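Long-range contact in UDP-galactopyranose mutase (Deinococcus radiodurans, PDB 3HDY), which probably interconverts UDP-galactopyranose and UDP-galactofuranose, using a bound FAD cofactor: residues F87-K92 with D212-M217. Sequence-based numbering, arbitrary orientation.
Sequences FHTNSK and DTYQAM. With FAD (flavin-adenine dinucleotide), chain L.
His88 and Asp212 meet where two short antiparallel strands of a three-stranded sheet pair beside the flavin, an example of how a strand pair and the carboxylate just before it can together fix an imidazole beside a cofactor. The backbones are joined at the hydrogen-bonded pair Thr89 and Tyr214, whose two N-H...O bonds, Thr89 N to Tyr214 O and Tyr214 N to Thr89 O, are both 2.8 Å. Next along, His88 and Gln215 form a non-hydrogen-bonded pair with side chains on the same face, CB of His88 lying 4.1 Å from CG of Gln215. The imidazole CG sits between the backbone N and carbonyl carbon (chi1 54°), a turn that, with the ring rotation about CB-CG, brings ND1 to Asp212 OD1 at 2.8 Å. The bond is nearly straight and the oxygen lies in the ring plane, yet the ring meets the carboxylate from above, its plane 64° from that of the carboxylate. NE2 of His88 lies 3.7 Å from FAD O2, a contact and not a hydrogen bond; the bound UDP-galactose and the stacked ring of Phe210 also flank this imidazole. A leucine here would probably leave Asp212 OD1 without its imidazole donor and remove the imidazole beside the flavin carbonyl. On the face of Thr89 and Tyr214, the Thr89 methyl CG2 packs on Tyr214 CB, while the phenol reaches alongside Lys92 at the start of helix 92-99, its OH 3.6 Å from Lys92 CG. Beyond the pairing, Asn90 OD1 accepts the backbone N of Thr213 at 2.7 Å, the donor standing 42° out of the amide's carbonyl plane.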
loop_
_atom_site.group_PDB
_atom_site.type_symbol
_atom_site.label_atom_id
_atom_site.label_comp_id
_atom_site.label_asym_id
_atom_site.label_seq_id
_atom_site.Cartn_x
_atom_site.Cartn_y
_atom_site.Cartn_z
ATOM N N PHE A 87 19.471 -4.318 2.626
ATOM C CA PHE A 87 19.858 -5.134 1.489
ATOM C C PHE A 87 21.360 -5.082 1.188
ATOM O O PHE A 87 21.951 -4.009 1.060
ATOM C CB PHE A 87 19.054 -4.771 0.245
ATOM C CG PHE A 87 19.351 -5.659 -0.916
ATOM C CD1 PHE A 87 18.688 -6.863 -1.063
ATOM C CD2 PHE A 87 20.327 -5.317 -1.834
ATOM C CE1 PHE A 87 18.975 -7.699 -2.119
ATOM C CE2 PHE A 87 20.617 -6.149 -2.890
ATOM C CZ PHE A 87 19.939 -7.340 -3.033
ATOM N N HIS A 88 21.968 -6.255 1.067
ATOM C CA HIS A 88 23.383 -6.365 0.735
ATOM C C HIS A 88 23.621 -7.616 -0.094
ATOM O O HIS A 88 23.009 -8.655 0.147
ATOM C CB HIS A 88 24.227 -6.431 2.008
ATOM C CG HIS A 88 23.801 -7.510 2.954
ATOM N ND1 HIS A 88 24.457 -8.719 3.049
ATOM C CD2 HIS A 88 22.776 -7.568 3.837
ATOM C CE1 HIS A 88 23.859 -9.472 3.955
ATOM N NE2 HIS A 88 22.836 -8.798 4.448
ATOM N N THR A 89 24.509 -7.524 -1.072
ATOM C CA THR A 89 24.862 -8.696 -1.855
ATOM C C THR A 89 26.223 -8.546 -2.506
ATOM O O THR A 89 26.707 -7.432 -2.718
ATOM C CB THR A 89 23.827 -8.976 -2.952
ATOM O OG1 THR A 89 24.157 -10.202 -3.614
ATOM C CG2 THR A 89 23.809 -7.840 -3.966
ATOM N N ASN A 90 26.839 -9.682 -2.811
ATOM C CA ASN A 90 28.081 -9.706 -3.573
ATOM C C ASN A 90 27.818 -10.249 -4.964
ATOM O O ASN A 90 28.693 -10.230 -5.826
ATOM C CB ASN A 90 29.127 -10.558 -2.866
ATOM C CG ASN A 90 29.626 -9.917 -1.596
ATOM O OD1 ASN A 90 30.324 -8.906 -1.634
ATOM N ND2 ASN A 90 29.274 -10.504 -0.458
ATOM N N SER A 91 26.598 -10.731 -5.171
ATOM C CA SER A 91 26.189 -11.257 -6.463
ATOM C C SER A 91 25.775 -10.131 -7.401
ATOM O O SER A 91 24.769 -9.456 -7.176
ATOM C CB SER A 91 25.041 -12.250 -6.296
ATOM O OG SER A 91 24.518 -12.637 -7.556
ATOM N N LYS A 92 26.556 -9.926 -8.454
ATOM C CA LYS A 92 26.213 -8.920 -9.442
ATOM C C LYS A 92 24.876 -9.298 -10.057
ATOM O O LYS A 92 24.003 -8.450 -10.245
ATOM C CB LYS A 92 27.293 -8.822 -10.520
ATOM C CG LYS A 92 27.083 -7.681 -11.505
ATOM C CD LYS A 92 27.960 -7.836 -12.736
ATOM C CE LYS A 92 27.637 -6.780 -13.780
ATOM N NZ LYS A 92 28.273 -7.081 -15.093
ATOM N N ASP A 212 29.990 -6.530 1.779
ATOM C CA ASP A 212 29.567 -6.905 0.430
ATOM C C ASP A 212 29.778 -5.797 -0.605
ATOM O O ASP A 212 29.780 -4.611 -0.277
ATOM C CB ASP A 212 28.094 -7.325 0.421
ATOM C CG ASP A 212 27.782 -8.396 1.444
ATOM O OD1 ASP A 212 26.679 -8.983 1.363
ATOM O OD2 ASP A 212 28.629 -8.650 2.327
ATOM N N THR A 213 29.938 -6.206 -1.859
ATOM C CA THR A 213 30.155 -5.283 -2.963
ATOM C C THR A 213 28.992 -4.315 -3.121
ATOM O O THR A 213 29.184 -3.100 -3.198
ATOM C CB THR A 213 30.333 -6.045 -4.292
ATOM O OG1 THR A 213 31.426 -6.964 -4.178
ATOM C CG2 THR A 213 30.601 -5.076 -5.443
ATOM N N TYR A 214 27.784 -4.864 -3.169
ATOM C CA TYR A 214 26.595 -4.071 -3.434
ATOM C C TYR A 214 25.732 -3.911 -2.190
ATOM O O TYR A 214 25.053 -4.845 -1.764
ATOM C CB TYR A 214 25.798 -4.700 -4.580
ATOM C CG TYR A 214 26.655 -5.005 -5.789
ATOM C CD1 TYR A 214 27.188 -6.276 -5.988
ATOM C CD2 TYR A 214 26.952 -4.016 -6.722
ATOM C CE1 TYR A 214 27.980 -6.558 -7.092
ATOM C CE2 TYR A 214 27.747 -4.288 -7.829
ATOM C CZ TYR A 214 28.257 -5.559 -8.009
ATOM O OH TYR A 214 29.046 -5.833 -9.105
ATOM N N GLN A 215 25.773 -2.719 -1.606
ATOM C CA GLN A 215 24.972 -2.414 -0.429
ATOM C C GLN A 215 24.163 -1.157 -0.683
ATOM O O GLN A 215 24.715 -0.065 -0.799
ATOM C CB GLN A 215 25.857 -2.218 0.807
ATOM C CG GLN A 215 26.771 -3.389 1.117
ATOM C CD GLN A 215 27.556 -3.189 2.401
ATOM O OE1 GLN A 215 27.071 -2.574 3.351
ATOM N NE2 GLN A 215 28.776 -3.716 2.437
ATOM N N ALA A 216 22.851 -1.315 -0.773
ATOM C CA ALA A 216 21.980 -0.179 -1.011
ATOM C C ALA A 216 20.539 -0.515 -0.666
ATOM O O ALA A 216 20.139 -1.673 -0.686
ATOM C CB ALA A 216 22.093 0.286 -2.457
ATOM N N MET A 217 19.772 0.516 -0.339
ATOM C CA MET A 217 18.357 0.364 -0.064
ATOM C C MET A 217 17.548 0.761 -1.289
ATOM O O MET A 217 17.924 1.683 -2.009
ATOM C CB MET A 217 17.966 1.240 1.121
ATOM C CG MET A 217 18.606 0.813 2.425
ATOM S SD MET A 217 18.034 -0.809 2.949
ATOM C CE MET A 217 16.290 -0.485 3.199
HETATM P PA FAD L . 8.966 -14.444 3.622
HETATM O O1A FAD L . 8.662 -14.634 5.052
HETATM O O2A FAD L . 9.510 -13.097 3.319
HETATM O O5B FAD L . 7.633 -14.646 2.797
HETATM C C5B FAD L . 6.885 -15.793 3.034
HETATM C C4B FAD L . 5.414 -15.493 2.963
HETATM O O4B FAD L . 4.714 -16.695 2.934
HETATM C C3B FAD L . 4.934 -14.771 4.195
HETATM O O3B FAD L . 4.479 -13.521 3.794
HETATM C C2B FAD L . 3.788 -15.606 4.712
HETATM O O2B FAD L . 2.688 -14.835 5.095
HETATM C C1B FAD L . 3.467 -16.450 3.505
HETATM N N9A FAD L . 2.809 -17.706 3.837
HETATM C C8A FAD L . 3.326 -18.725 4.554
HETATM N N7A FAD L . 2.409 -19.696 4.622
HETATM C C5A FAD L . 1.313 -19.307 3.957
HETATM C C6A FAD L . 0.099 -19.918 3.710
HETATM N N6A FAD L . -0.237 -21.024 4.350
HETATM N N1A FAD L . -0.840 -19.260 2.973
HETATM C C2A FAD L . -0.575 -18.013 2.478
HETATM N N3A FAD L . 0.632 -17.431 2.727
HETATM C C4A FAD L . 1.559 -18.062 3.455
HETATM N N1 FAD L . 17.787 -10.068 5.293
HETATM C C2 FAD L . 18.739 -9.220 4.810
HETATM O O2 FAD L . 19.307 -9.494 3.776
HETATM N N3 FAD L . 19.059 -8.072 5.476
HETATM C C4 FAD L . 18.408 -7.782 6.638
HETATM O O4 FAD L . 18.656 -6.773 7.257
HETATM C C4X FAD L . 17.450 -8.623 7.127
HETATM N N5 FAD L . 16.819 -8.297 8.291
HETATM C C5X FAD L . 15.851 -9.130 8.790
HETATM C C6 FAD L . 15.225 -8.783 9.972
HETATM C C7 FAD L . 14.257 -9.607 10.491
HETATM C C7M FAD L . 13.569 -9.245 11.760
HETATM C C8 FAD L . 13.910 -10.767 9.841
HETATM C C8M FAD L . 12.847 -11.609 10.467
HETATM C C9 FAD L . 14.539 -11.128 8.653
HETATM C C9A FAD L . 15.520 -10.300 8.126
HETATM N N10 FAD L . 16.161 -10.613 6.948
HETATM C C10 FAD L . 17.133 -9.777 6.457
HETATM C "C1'" FAD L . 15.854 -11.880 6.216
HETATM C "C2'" FAD L . 14.878 -11.671 5.072
HETATM O "O2'" FAD L . 13.688 -11.179 5.596
HETATM C "C3'" FAD L . 14.599 -12.992 4.380
HETATM O "O3'" FAD L . 15.766 -13.410 3.743
HETATM C "C4'" FAD L . 13.485 -12.899 3.351
HETATM O "O4'" FAD L . 12.458 -12.136 3.906
HETATM C "C5'" FAD L . 12.960 -14.280 2.991
HETATM O "O5'" FAD L . 11.946 -14.246 2.013
HETATM P P FAD L . 10.890 -15.436 1.836
HETATM O O1P FAD L . 9.971 -15.094 0.731
HETATM O O2P FAD L . 11.581 -16.709 1.519
HETATM O O3P FAD L . 10.025 -15.556 3.164
#